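Local coordinates for polyhedrin (Orgyia pseudotsugata cypovirus 5, PDB 5A8U), which forms the crystalline matrix of the viral occlusion bodies (polyhedra), which protect the virus outside its host until insect larvae ingest them, at residues Val45-Gly50 with Arg241-Gln246; Met110-Gln115 with Phe192-Tyr197; Val53-Leu58 with Ala215-Phe220; Tyr175-Arg178 with Tyr183-Arg186; Thr33-Leu36 with Val42-Val45. All coordinates share one frame; numbering follows the deposited sequence.

Interaction 1 (Val45-Gly50 with Arg241-Gln246); sequences VYNWQG and RELVYQ
Asn47 and Arg241 make a buried polar contact between strand 43-50 and the chain that leaves helix 230-241, at the boundary with a second subunit. The two side chains come from opposite directions and meet where Asn47 OD1 receives the guanidinium group. Arg241 NH1 donates to Asn47 OD1 at 3.2 Å, with an N-H...O angle of 144°. This donor lies above the carbonyl plane, 46° out of it. Arg241 NH2 adds a weak bond to the same OD1 at 3.4 Å, so one amide oxygen spans both terminal nitrogens. The arginine chain is bent at chi2 and chi3, and Leu243 CD1 lies 4.0 Å above the guanidinium plane, over its centre. Beyond Asn47, the amide of Gln49 comes up obliquely, its NE2 3.7 Å from Arg241 NH2, a contact without a hydrogen bond. Each of these polar groups has another partner: Asn47 ND2 bonds to Thr33 and Asn31, Arg241 NH1 to Asp131 O of the second subunit, and Gln49 NE2 to Gly132 O of that subunit. Glu242, with positive phi, closes the helix in a Schellman motif; Arg241 and Gln49 tie this corner to the second subunit. The contact lies on the face of strand 43-50 that looks toward helix 230-241; strands 30-37 and 223-227 flank that strand, and Leu243 packs on Phe237 and Phe238 of the helix.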
# COMPACT_ATOMS: atom_id res chain seq x y z
N VAL A 45 6.14 4.30 15.91
CA VAL A 45 5.84 2.88 15.82
C VAL A 45 5.06 2.57 14.56
O VAL A 45 4.09 3.26 14.23
CB VAL A 45 4.98 2.45 17.02
CG1 VAL A 45 4.58 0.95 16.92
CG2 VAL A 45 5.72 2.77 18.34
N TYR A 46 5.48 1.53 13.85
CA TYR A 46 4.69 0.93 12.79
C TYR A 46 4.60 -0.55 13.09
O TYR A 46 5.63 -1.21 13.29
CB TYR A 46 5.39 1.10 11.44
CG TYR A 46 5.46 2.53 10.96
CD1 TYR A 46 4.40 3.10 10.24
CD2 TYR A 46 6.58 3.32 11.22
CE1 TYR A 46 4.47 4.42 9.80
CE2 TYR A 46 6.65 4.62 10.79
CZ TYR A 46 5.59 5.17 10.10
OH TYR A 46 5.66 6.47 9.65
N ASN A 47 3.38 -1.08 13.14
CA ASN A 47 3.11 -2.48 13.46
C ASN A 47 2.27 -3.14 12.36
O ASN A 47 1.14 -2.75 12.11
CB ASN A 47 2.45 -2.59 14.84
CG ASN A 47 1.87 -3.98 15.12
OD1 ASN A 47 0.66 -4.14 15.22
ND2 ASN A 47 2.74 -4.99 15.21
N TRP A 48 2.87 -4.12 11.69
CA TRP A 48 2.18 -4.94 10.68
C TRP A 48 1.80 -6.31 11.26
O TRP A 48 2.53 -6.87 12.07
CB TRP A 48 3.10 -5.18 9.48
CG TRP A 48 3.49 -3.99 8.66
CD1 TRP A 48 2.96 -3.61 7.45
CD2 TRP A 48 4.57 -3.07 8.92
NE1 TRP A 48 3.63 -2.50 6.97
CE2 TRP A 48 4.61 -2.15 7.86
CE3 TRP A 48 5.48 -2.93 9.97
CZ2 TRP A 48 5.53 -1.10 7.81
CZ3 TRP A 48 6.41 -1.89 9.92
CH2 TRP A 48 6.42 -1.00 8.85
N GLN A 49 0.67 -6.87 10.82
CA GLN A 49 0.27 -8.20 11.23
C GLN A 49 -0.05 -9.02 9.99
O GLN A 49 -0.35 -8.47 8.93
CB GLN A 49 -1.00 -8.15 12.09
CG GLN A 49 -0.93 -7.28 13.31
CD GLN A 49 -2.24 -7.24 14.06
OE1 GLN A 49 -2.76 -8.29 14.48
NE2 GLN A 49 -2.80 -6.04 14.22
N GLY A 50 0.02 -10.34 10.11
CA GLY A 50 -0.33 -11.21 8.99
C GLY A 50 -0.38 -12.65 9.48
O GLY A 50 -0.12 -12.92 10.63
N ARG A 241 -0.80 -5.07 24.35
CA ARG A 241 -0.94 -5.92 23.16
C ARG A 241 -0.19 -7.24 23.35
O ARG A 241 -0.25 -8.12 22.49
CB ARG A 241 -0.39 -5.23 21.90
CG ARG A 241 -1.22 -4.08 21.34
CD ARG A 241 -2.32 -4.54 20.35
NE ARG A 241 -1.82 -5.52 19.38
CZ ARG A 241 -1.40 -5.24 18.15
NH1 ARG A 241 -1.44 -4.00 17.67
NH2 ARG A 241 -0.96 -6.22 17.37
N GLU A 242 0.53 -7.35 24.47
CA GLU A 242 1.42 -8.50 24.73
C GLU A 242 2.44 -8.66 23.60
O GLU A 242 2.80 -9.78 23.21
CB GLU A 242 0.63 -9.80 25.03
CG GLU A 242 -0.30 -9.64 26.23
CD GLU A 242 -1.02 -10.92 26.66
OE1 GLU A 242 -0.54 -12.03 26.35
OE2 GLU A 242 -2.08 -10.79 27.31
N LEU A 243 2.92 -7.52 23.12
CA LEU A 243 4.01 -7.46 22.16
C LEU A 243 5.32 -7.28 22.92
O LEU A 243 5.48 -6.31 23.66
CB LEU A 243 3.81 -6.27 21.21
CG LEU A 243 2.69 -6.43 20.18
CD1 LEU A 243 2.38 -5.11 19.50
CD2 LEU A 243 3.10 -7.46 19.15
N VAL A 244 6.27 -8.20 22.76
CA VAL A 244 7.56 -8.02 23.40
C VAL A 244 8.34 -6.90 22.75
O VAL A 244 8.15 -6.57 21.58
CB VAL A 244 8.41 -9.31 23.44
CG1 VAL A 244 7.86 -10.28 24.49
CG2 VAL A 244 8.50 -9.95 22.05
N TYR A 245 9.23 -6.31 23.54
CA TYR A 245 9.90 -5.09 23.15
C TYR A 245 11.14 -5.00 24.02
O TYR A 245 11.08 -5.27 25.21
CB TYR A 245 8.97 -3.90 23.44
CG TYR A 245 9.53 -2.54 23.17
CD1 TYR A 245 10.31 -1.88 24.12
CD2 TYR A 245 9.27 -1.88 21.97
CE1 TYR A 245 10.83 -0.62 23.87
CE2 TYR A 245 9.78 -0.61 21.72
CZ TYR A 245 10.56 0.00 22.68
OH TYR A 245 11.08 1.25 22.44
N GLN A 246 12.26 -4.60 23.44
CA GLN A 246 13.47 -4.44 24.23
C GLN A 246 13.70 -2.96 24.53
O GLN A 246 13.80 -2.14 23.61
CB GLN A 246 14.68 -5.04 23.52
CG GLN A 246 15.94 -5.00 24.37
CD GLN A 246 17.15 -5.47 23.60
OE1 GLN A 246 17.73 -4.72 22.81
NE2 GLN A 246 17.54 -6.73 23.80

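Interaction 2 (Met110-Gln115 with Phe192-Tyr197); sequences MQFIVQ and FEVYRY
Phe112 and Val114 on strand 109-115 pack against Phe192 and Val194 on strand 189-195, an apolar contact between two different sheets. The strand axes run nearly parallel, 19° apart, at a closest approach of 9.3 Å. That distance is bridged by side chains, and no hydrogen bond crosses it. In the aromatic part, Phe112 reaches over with CG anti to its own N (chi1 178°) and sets CZ 3.8 Å from Phe192 CB. Its CE1 comes 3.9 Å from Phe192 CG. The rings meet obliquely, with planes 56° apart and centroids separated by 5.8 Å. In the aliphatic part, Val114 and Val194 pass antiparallel with their methyls in touch: Val114 CG1 meets Val194 CG1 at 3.6 Å, while Val114 CG2 lies 4.0 Å from Val194 CG2. Val194 CG2 also approaches Phe112 CZ, linking the two groups. On the other face of strand 189-195, Tyr195 OH donates to Glu193 OE1 at 2.6 Å from above the carboxylate plane. Glu193 also forms salt bridges to Arg124 and Arg126. Around the apolar layer, Val32 of strand 30-37 touches Phe112, Phe192 and Val194; Trp48 of strand 43-50 meets the Phe192 ring edge-to-face, and Ile54 of strand 53-58 packs on Val194.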
# COMPACT_ATOMS: atom_id res chain seq x y z
N MET A 110 16.79 2.39 14.99
CA MET A 110 15.54 1.66 14.91
C MET A 110 15.67 0.34 15.67
O MET A 110 16.75 -0.25 15.76
CB MET A 110 15.17 1.41 13.45
CG MET A 110 14.31 0.19 13.18
SD MET A 110 14.26 -0.10 11.39
CE MET A 110 15.97 -0.06 11.04
N GLN A 111 14.55 -0.10 16.25
CA GLN A 111 14.42 -1.47 16.73
C GLN A 111 13.44 -2.19 15.78
O GLN A 111 12.35 -1.69 15.51
CB GLN A 111 13.89 -1.49 18.17
CG GLN A 111 13.91 -2.90 18.74
CD GLN A 111 13.39 -2.99 20.16
OE1 GLN A 111 13.19 -4.10 20.67
NE2 GLN A 111 13.16 -1.84 20.80
N PHE A 112 13.85 -3.34 15.28
CA PHE A 112 13.03 -4.14 14.38
C PHE A 112 12.66 -5.39 15.17
O PHE A 112 13.53 -6.17 15.56
CB PHE A 112 13.85 -4.48 13.12
CG PHE A 112 13.12 -5.36 12.11
CD1 PHE A 112 12.09 -4.84 11.34
CD2 PHE A 112 13.52 -6.68 11.90
CE1 PHE A 112 11.43 -5.64 10.39
CE2 PHE A 112 12.87 -7.47 10.94
CZ PHE A 112 11.84 -6.95 10.19
N ILE A 113 11.37 -5.55 15.46
CA ILE A 113 10.92 -6.62 16.34
C ILE A 113 9.99 -7.56 15.59
O ILE A 113 9.04 -7.12 14.97
CB ILE A 113 10.16 -6.07 17.56
CG1 ILE A 113 10.87 -4.84 18.12
CG2 ILE A 113 9.97 -7.17 18.60
CD1 ILE A 113 10.05 -4.09 19.17
N VAL A 114 10.26 -8.86 15.66
CA VAL A 114 9.42 -9.83 14.97
C VAL A 114 8.91 -10.82 16.00
O VAL A 114 9.69 -11.36 16.76
CB VAL A 114 10.23 -10.59 13.90
CG1 VAL A 114 9.34 -11.60 13.17
CG2 VAL A 114 10.87 -9.62 12.89
N GLN A 115 7.59 -11.04 16.05
CA GLN A 115 7.00 -11.90 17.08
C GLN A 115 5.97 -12.89 16.52
O GLN A 115 5.17 -12.54 15.65
CB GLN A 115 6.38 -11.03 18.19
CG GLN A 115 5.52 -11.81 19.19
CD GLN A 115 5.04 -10.94 20.34
OE1 GLN A 115 5.56 -9.84 20.58
NE2 GLN A 115 4.03 -11.43 21.08
N PHE A 192 11.17 -5.13 4.28
CA PHE A 192 11.33 -6.37 5.04
C PHE A 192 10.37 -7.47 4.57
O PHE A 192 9.31 -7.19 3.97
CB PHE A 192 11.12 -6.11 6.55
CG PHE A 192 9.71 -5.69 6.89
CD1 PHE A 192 8.72 -6.64 7.08
CD2 PHE A 192 9.38 -4.35 6.99
CE1 PHE A 192 7.40 -6.26 7.35
CE2 PHE A 192 8.06 -3.96 7.27
CZ PHE A 192 7.08 -4.93 7.45
N GLU A 193 10.75 -8.72 4.84
CA GLU A 193 9.86 -9.88 4.62
C GLU A 193 9.99 -10.82 5.79
O GLU A 193 11.10 -11.14 6.20
CB GLU A 193 10.23 -10.63 3.34
CG GLU A 193 10.30 -9.74 2.10
CD GLU A 193 10.84 -10.46 0.87
OE1 GLU A 193 11.38 -11.58 1.01
OE2 GLU A 193 10.70 -9.90 -0.24
N VAL A 194 8.87 -11.25 6.34
CA VAL A 194 8.86 -12.17 7.47
C VAL A 194 7.86 -13.28 7.14
O VAL A 194 6.80 -13.03 6.58
CB VAL A 194 8.45 -11.44 8.75
CG1 VAL A 194 8.04 -12.41 9.89
CG2 VAL A 194 9.55 -10.48 9.19
N TYR A 195 8.22 -14.50 7.50
CA TYR A 195 7.49 -15.68 7.07
C TYR A 195 7.09 -16.60 8.22
O TYR A 195 7.84 -16.82 9.15
CB TYR A 195 8.37 -16.48 6.09
CG TYR A 195 8.74 -15.72 4.84
CD1 TYR A 195 9.88 -14.92 4.80
CD2 TYR A 195 7.96 -15.81 3.69
CE1 TYR A 195 10.23 -14.22 3.66
CE2 TYR A 195 8.30 -15.13 2.54
CZ TYR A 195 9.44 -14.34 2.53
OH TYR A 195 9.79 -13.66 1.40
N ARG A 196 5.89 -17.16 8.09
CA ARG A 196 5.35 -18.16 9.01
C ARG A 196 6.24 -19.39 9.12
O ARG A 196 6.67 -19.95 8.10
CB ARG A 196 3.96 -18.56 8.49
CG ARG A 196 3.39 -19.87 8.99
CD ARG A 196 2.92 -19.79 10.41
NE ARG A 196 1.97 -18.69 10.66
CZ ARG A 196 1.54 -18.38 11.87
NH1 ARG A 196 1.98 -19.09 12.91
NH2 ARG A 196 0.70 -17.37 12.06
N TYR A 197 6.50 -19.83 10.35
CA TYR A 197 7.06 -21.15 10.56
C TYR A 197 5.96 -22.18 10.33
O TYR A 197 4.87 -22.12 10.91
CB TYR A 197 7.59 -21.30 11.99
CG TYR A 197 8.12 -22.68 12.28
CD1 TYR A 197 9.26 -23.15 11.66
CD2 TYR A 197 7.46 -23.53 13.18
CE1 TYR A 197 9.75 -24.43 11.92
CE2 TYR A 197 7.94 -24.80 13.46
CZ TYR A 197 9.09 -25.24 12.82
OH TYR A 197 9.59 -26.50 13.10

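Interaction 3 (Val53-Leu58 with Ala215-Phe220); sequences VIAGSL and ASLISF
Leu217 lays its CD1 methyl against two residues of strand 53-58, touching Ala55 CB at 3.8 Å and Val53 CG1 at 3.9 Å. Within this chain that strand is an edge strand of a three-stranded antiparallel sheet, and Leu217 lies at the C-terminal end of helix 210-216. With CG anti to the backbone N (chi1 -172°), the leucine carries its end nearer the strand than the start of its side chain would suggest, and it crosses Val53 obliquely. Val53 presents CG1 from the position between its N and carbonyl carbon (chi1 63°), turning that methyl toward both Leu217 and Ser216 OG. The apolar touch is small and fully buried. Water supplies the polar link between the strand and residues 215-220. One molecule accepts from Val53 N at 3.0 Å and donates to Ser216 OG; that hydroxyl is also hydrogen-bonded to Ala213 O of the helix. Another water meets the amide of Ala55. Two strand amides are thus met by water on the side facing residues 215-220, while Ile54 and Gly56 pair through their backbones with strand 189-195. A third subunit packs against the site: its Ile218 on both Ala55 and Leu217, its Ala215 on Val53. The second water, which accepts from Ala55 N, lies 2.7 Å from Leu217 O.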
# COMPACT_ATOMS: atom_id res chain seq x y z
N VAL A 53 2.58 -14.46 5.72
CA VAL A 53 3.66 -13.63 5.24
C VAL A 53 3.40 -12.21 5.70
O VAL A 53 2.25 -11.73 5.76
CB VAL A 53 3.76 -13.69 3.71
CG1 VAL A 53 2.49 -13.14 3.08
CG2 VAL A 53 4.99 -12.94 3.21
N ILE A 54 4.46 -11.54 6.09
CA ILE A 54 4.34 -10.15 6.44
C ILE A 54 5.48 -9.40 5.75
O ILE A 54 6.65 -9.72 5.95
CB ILE A 54 4.34 -9.99 7.96
CG1 ILE A 54 3.98 -8.57 8.35
CG2 ILE A 54 5.66 -10.35 8.52
CD1 ILE A 54 3.67 -8.48 9.82
N ALA A 55 5.12 -8.43 4.93
CA ALA A 55 6.06 -7.75 4.06
C ALA A 55 5.68 -6.29 4.05
O ALA A 55 4.50 -5.94 4.20
CB ALA A 55 5.96 -8.31 2.64
N GLY A 56 6.65 -5.41 3.85
CA GLY A 56 6.34 -4.00 3.89
C GLY A 56 7.60 -3.19 3.69
O GLY A 56 8.68 -3.74 3.46
N SER A 57 7.44 -1.87 3.77
CA SER A 57 8.54 -0.96 3.54
C SER A 57 8.21 0.40 4.14
O SER A 57 7.06 0.70 4.43
CB SER A 57 8.81 -0.81 2.03
OG SER A 57 7.81 -0.03 1.38
N LEU A 58 9.24 1.22 4.34
CA LEU A 58 9.01 2.60 4.72
C LEU A 58 9.95 3.47 3.91
O LEU A 58 11.17 3.26 3.94
CB LEU A 58 9.31 2.82 6.20
CG LEU A 58 8.43 2.07 7.20
CD1 LEU A 58 9.04 2.21 8.59
CD2 LEU A 58 7.00 2.61 7.17
N ALA A 215 -4.19 -12.61 -0.73
CA ALA A 215 -5.04 -11.64 -0.03
C ALA A 215 -4.47 -11.21 1.32
O ALA A 215 -4.56 -10.04 1.70
CB ALA A 215 -6.45 -12.20 0.15
N SER A 216 -3.86 -12.15 2.03
CA SER A 216 -3.39 -11.89 3.39
C SER A 216 -2.26 -10.85 3.44
O SER A 216 -1.97 -10.28 4.48
CB SER A 216 -2.91 -13.19 4.03
OG SER A 216 -1.64 -13.56 3.51
N LEU A 217 -1.61 -10.62 2.30
CA LEU A 217 -0.48 -9.68 2.25
C LEU A 217 -0.88 -8.26 2.66
O LEU A 217 -0.07 -7.53 3.23
CB LEU A 217 0.14 -9.67 0.83
CG LEU A 217 1.43 -8.89 0.64
CD1 LEU A 217 2.58 -9.59 1.38
CD2 LEU A 217 1.79 -8.73 -0.83
N ILE A 218 -2.13 -7.88 2.38
CA ILE A 218 -2.57 -6.51 2.62
C ILE A 218 -3.92 -6.38 3.31
O ILE A 218 -4.48 -5.29 3.32
CB ILE A 218 -2.58 -5.66 1.30
CG1 ILE A 218 -3.62 -6.18 0.30
CG2 ILE A 218 -1.20 -5.66 0.66
CD1 ILE A 218 -3.68 -5.33 -0.96
N SER A 219 -4.45 -7.47 3.87
CA SER A 219 -5.80 -7.42 4.46
C SER A 219 -5.80 -7.25 5.98
O SER A 219 -6.81 -7.52 6.65
CB SER A 219 -6.60 -8.66 4.07
OG SER A 219 -5.98 -9.83 4.58
N PHE A 220 -4.68 -6.79 6.53
CA PHE A 220 -4.61 -6.48 7.96
C PHE A 220 -4.12 -5.07 8.11
O PHE A 220 -3.09 -4.71 7.52
CB PHE A 220 -3.68 -7.45 8.69
CG PHE A 220 -4.14 -8.88 8.61
CD1 PHE A 220 -5.07 -9.37 9.50
CD2 PHE A 220 -3.66 -9.73 7.61
CE1 PHE A 220 -5.52 -10.70 9.42
CE2 PHE A 220 -4.09 -11.05 7.53
CZ PHE A 220 -5.02 -11.53 8.43
O HOH W 1 -0.06 -13.05 5.75
O HOH W 2 2.13 -7.69 4.82

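Interaction 4 (Tyr175-Arg178 with Tyr183-Arg186); sequences YYVR and YAPR
Val177, near the end of strand 169-178, reaches from CB through its CG2 branch to Ala184 and Tyr183. CG2 stands anti to the backbone N, which leaves CG1 between N and the carbonyl carbon (chi1 70°). At its tip, CG2 touches Ala184 CB at 3.8 Å and Tyr183 CB at 4.1 Å, and it also passes near Tyr183 O. The contact joins a strand of the six-stranded antiparallel sheet to the connection that leads on to strand 189-195 in the smaller sheet. The chain returns beside the strand end within a few residues, yet no direct hydrogen bond links the two segments. Instead, Ala184 CB rests against Arg178 O, and two waters bridge the segments, one of them from backbone to backbone. This one accepts from Tyr183 N and donates to Arg178 O at 2.7 Å. The second lies in the plane of the Tyr175 ring, 2.6 Å from Tyr175 OH, and donates to Tyr183 O, so Tyr183 meets water at both amide N and carbonyl O. Phe127 of strand 124-128 packs on Val177, Ala184 and Pro185. The phenol of Tyr183 points away from the strand. The guanidinium of Arg178 turns off from the connection and is held within its own strand: Arg178 NE donates to Tyr176 OH at 2.8 Å, with an N-H...O angle of 159° and the hydroxyl in the guanidinium plane.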
# COMPACT_ATOMS: atom_id res chain seq x y z
N TYR A 175 16.07 -6.66 16.73
CA TYR A 175 17.34 -6.19 16.21
C TYR A 175 17.42 -4.68 16.41
O TYR A 175 16.56 -3.92 15.94
CB TYR A 175 17.49 -6.57 14.73
CG TYR A 175 18.76 -6.04 14.10
CD1 TYR A 175 19.99 -6.30 14.69
CD2 TYR A 175 18.74 -5.30 12.92
CE1 TYR A 175 21.18 -5.83 14.13
CE2 TYR A 175 19.92 -4.82 12.35
CZ TYR A 175 21.14 -5.08 12.97
OH TYR A 175 22.31 -4.61 12.42
N TYR A 176 18.46 -4.24 17.12
CA TYR A 176 18.66 -2.81 17.35
C TYR A 176 19.79 -2.31 16.47
O TYR A 176 20.87 -2.92 16.41
CB TYR A 176 18.99 -2.53 18.83
CG TYR A 176 19.31 -1.08 19.11
CD1 TYR A 176 18.29 -0.17 19.38
CD2 TYR A 176 20.62 -0.62 19.10
CE1 TYR A 176 18.57 1.16 19.63
CE2 TYR A 176 20.91 0.71 19.36
CZ TYR A 176 19.88 1.59 19.63
OH TYR A 176 20.17 2.91 19.87
N VAL A 177 19.56 -1.21 15.77
CA VAL A 177 20.63 -0.67 14.93
C VAL A 177 20.66 0.85 14.87
O VAL A 177 19.62 1.51 14.76
CB VAL A 177 20.63 -1.28 13.51
CG1 VAL A 177 19.42 -0.78 12.73
CG2 VAL A 177 21.94 -0.94 12.78
N ARG A 178 21.86 1.39 14.96
CA ARG A 178 22.07 2.81 14.85
C ARG A 178 22.26 3.21 13.40
O ARG A 178 22.90 2.50 12.62
CB ARG A 178 23.30 3.23 15.67
CG ARG A 178 23.13 3.08 17.17
CD ARG A 178 22.63 4.36 17.80
NE ARG A 178 22.54 4.27 19.25
CZ ARG A 178 23.52 4.59 20.09
NH1 ARG A 178 24.68 5.02 19.62
NH2 ARG A 178 23.34 4.49 21.40
N TYR A 183 26.69 0.22 10.27
CA TYR A 183 25.90 -1.00 10.13
C TYR A 183 24.53 -0.77 9.48
O TYR A 183 23.78 -1.71 9.21
CB TYR A 183 25.75 -1.71 11.48
CG TYR A 183 27.08 -2.03 12.15
CD1 TYR A 183 27.89 -3.05 11.67
CD2 TYR A 183 27.52 -1.29 13.24
CE1 TYR A 183 29.11 -3.34 12.27
CE2 TYR A 183 28.74 -1.57 13.84
CZ TYR A 183 29.53 -2.60 13.35
OH TYR A 183 30.74 -2.88 13.95
N ALA A 184 24.22 0.50 9.20
CA ALA A 184 23.02 0.87 8.47
C ALA A 184 23.29 2.28 7.96
O ALA A 184 24.16 2.97 8.51
CB ALA A 184 21.80 0.87 9.39
N PRO A 185 22.56 2.70 6.91
CA PRO A 185 22.71 4.07 6.41
C PRO A 185 22.38 5.11 7.48
O PRO A 185 21.62 4.83 8.40
CB PRO A 185 21.68 4.15 5.28
CG PRO A 185 21.39 2.72 4.91
CD PRO A 185 21.55 1.93 6.16
N ARG A 186 22.97 6.30 7.37
CA ARG A 186 22.61 7.39 8.25
C ARG A 186 21.18 7.89 7.97
O ARG A 186 20.50 8.35 8.89
CB ARG A 186 23.62 8.55 8.16
CG ARG A 186 23.29 9.69 9.13
CD ARG A 186 24.41 10.72 9.27
NE ARG A 186 25.48 10.22 10.12
CZ ARG A 186 26.61 9.69 9.66
NH1 ARG A 186 26.81 9.59 8.34
NH2 ARG A 186 27.53 9.26 10.51
O HOH W 3 22.22 -3.68 10.01
O HOH W 4 25.13 0.96 12.74

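Interaction 5 (Thr33-Leu36 with Val42-Val45); sequences TVVL and VVQV
Gln44 O takes the Leu36 amide at 2.8 Å in a nearly straight bond, N-H...O 175°. The same oxygen receives a CA-H...O contact from Val35 CA at 3.4 Å. In return, Gln44 N donates to Leu36 O at 2.9 Å, and Val43 CA approaches that carbonyl as well. Leu36 and Gln44 therefore form an antiparallel hydrogen-bonded pair, followed by the non-hydrogen-bonded pair of Val35 and Val45. These rungs belong to the beta hairpin of strands 30-37 and 43-50, set within the six-stranded antiparallel sheet. On the face carrying Val35 and Val45, contacts run diagonally: Val35 CG1 meets Val43 CB at 3.9 Å, and Thr33 CG2 meets Val45 CG1 at 3.8 Å. Helix 230-241 covers this face through Phe237 and Phe238. On the other face, the side chains of Leu36 and Gln44 run alongside one another, with Leu36 CD1 4.2 Å from Gln44 NE2. The glutamine has CG anti to N (chi1 -173°) and an extended chain beyond, which carries its amide out to Asn70 and Asn67 at OE1 and to Tyr38 OH and Lys64 O at NE2.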
# COMPACT_ATOMS: atom_id res chain seq x y z
N THR A 33 7.16 -5.16 14.03
CA THR A 33 7.10 -3.79 14.49
C THR A 33 8.42 -3.10 14.16
O THR A 33 9.51 -3.64 14.37
CB THR A 33 6.80 -3.71 16.00
OG1 THR A 33 5.62 -4.48 16.27
CG2 THR A 33 6.54 -2.25 16.44
N VAL A 34 8.30 -1.92 13.57
CA VAL A 34 9.46 -1.06 13.40
C VAL A 34 9.30 0.10 14.36
O VAL A 34 8.28 0.79 14.36
CB VAL A 34 9.54 -0.51 11.97
CG1 VAL A 34 10.47 0.73 11.88
CG2 VAL A 34 9.97 -1.62 11.03
N VAL A 35 10.30 0.27 15.22
CA VAL A 35 10.28 1.38 16.17
C VAL A 35 11.40 2.34 15.84
O VAL A 35 12.57 1.98 15.92
CB VAL A 35 10.46 0.91 17.61
CG1 VAL A 35 10.30 2.10 18.56
CG2 VAL A 35 9.41 -0.13 17.96
N LEU A 36 11.05 3.55 15.45
CA LEU A 36 12.06 4.54 15.06
C LEU A 36 12.34 5.47 16.22
O LEU A 36 11.42 5.89 16.90
CB LEU A 36 11.57 5.35 13.88
CG LEU A 36 11.33 4.46 12.65
CD1 LEU A 36 10.50 5.19 11.62
CD2 LEU A 36 12.68 4.06 12.05
N VAL A 42 11.24 11.00 21.15
CA VAL A 42 10.06 10.45 20.50
C VAL A 42 10.36 9.06 19.92
O VAL A 42 11.47 8.79 19.43
CB VAL A 42 9.55 11.39 19.37
CG1 VAL A 42 8.53 10.68 18.46
CG2 VAL A 42 8.98 12.67 19.98
N VAL A 43 9.39 8.15 20.02
CA VAL A 43 9.47 6.90 19.26
C VAL A 43 8.29 6.83 18.31
O VAL A 43 7.16 7.14 18.70
CB VAL A 43 9.60 5.63 20.16
CG1 VAL A 43 10.95 5.60 20.87
CG2 VAL A 43 8.44 5.52 21.16
N GLN A 44 8.57 6.46 17.06
CA GLN A 44 7.50 6.28 16.09
C GLN A 44 7.37 4.80 15.80
O GLN A 44 8.35 4.14 15.46
CB GLN A 44 7.76 7.06 14.80
CG GLN A 44 6.56 7.01 13.84
CD GLN A 44 6.68 7.99 12.68
OE1 GLN A 44 5.66 8.41 12.12
NE2 GLN A 44 7.91 8.36 12.31
N VAL A 45 6.14 4.30 15.91
CA VAL A 45 5.84 2.88 15.82
C VAL A 45 5.06 2.57 14.56
O VAL A 45 4.09 3.26 14.23
CB VAL A 45 4.98 2.45 17.02
CG1 VAL A 45 4.58 0.95 16.92
CG2 VAL A 45 5.72 2.77 18.34

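How the interactions relate
From the N terminus, interaction 5 closes first, forming the short hairpin of strands 30-37 and 43-50; it shares Val45 with interaction 1, which begins there and closes only at the end of helix 230-241. The other three contacts nest within that long loop. Interaction 3 opens on strand 53-58 and encloses interaction 2, which in turn encloses interaction 4. Interactions 1, 2, 4 and 5 all reach the six-stranded sheet, where strand 109-115 lies between 169-178 and 30-37. Interactions 2 and 3 meet in the three-stranded sheet, where 189-195 pairs with 53-58. Interactions 1 and 2 also touch through Gln115 and Val244, while interactions 3 and 4 lie on opposite sides of the chain's centre.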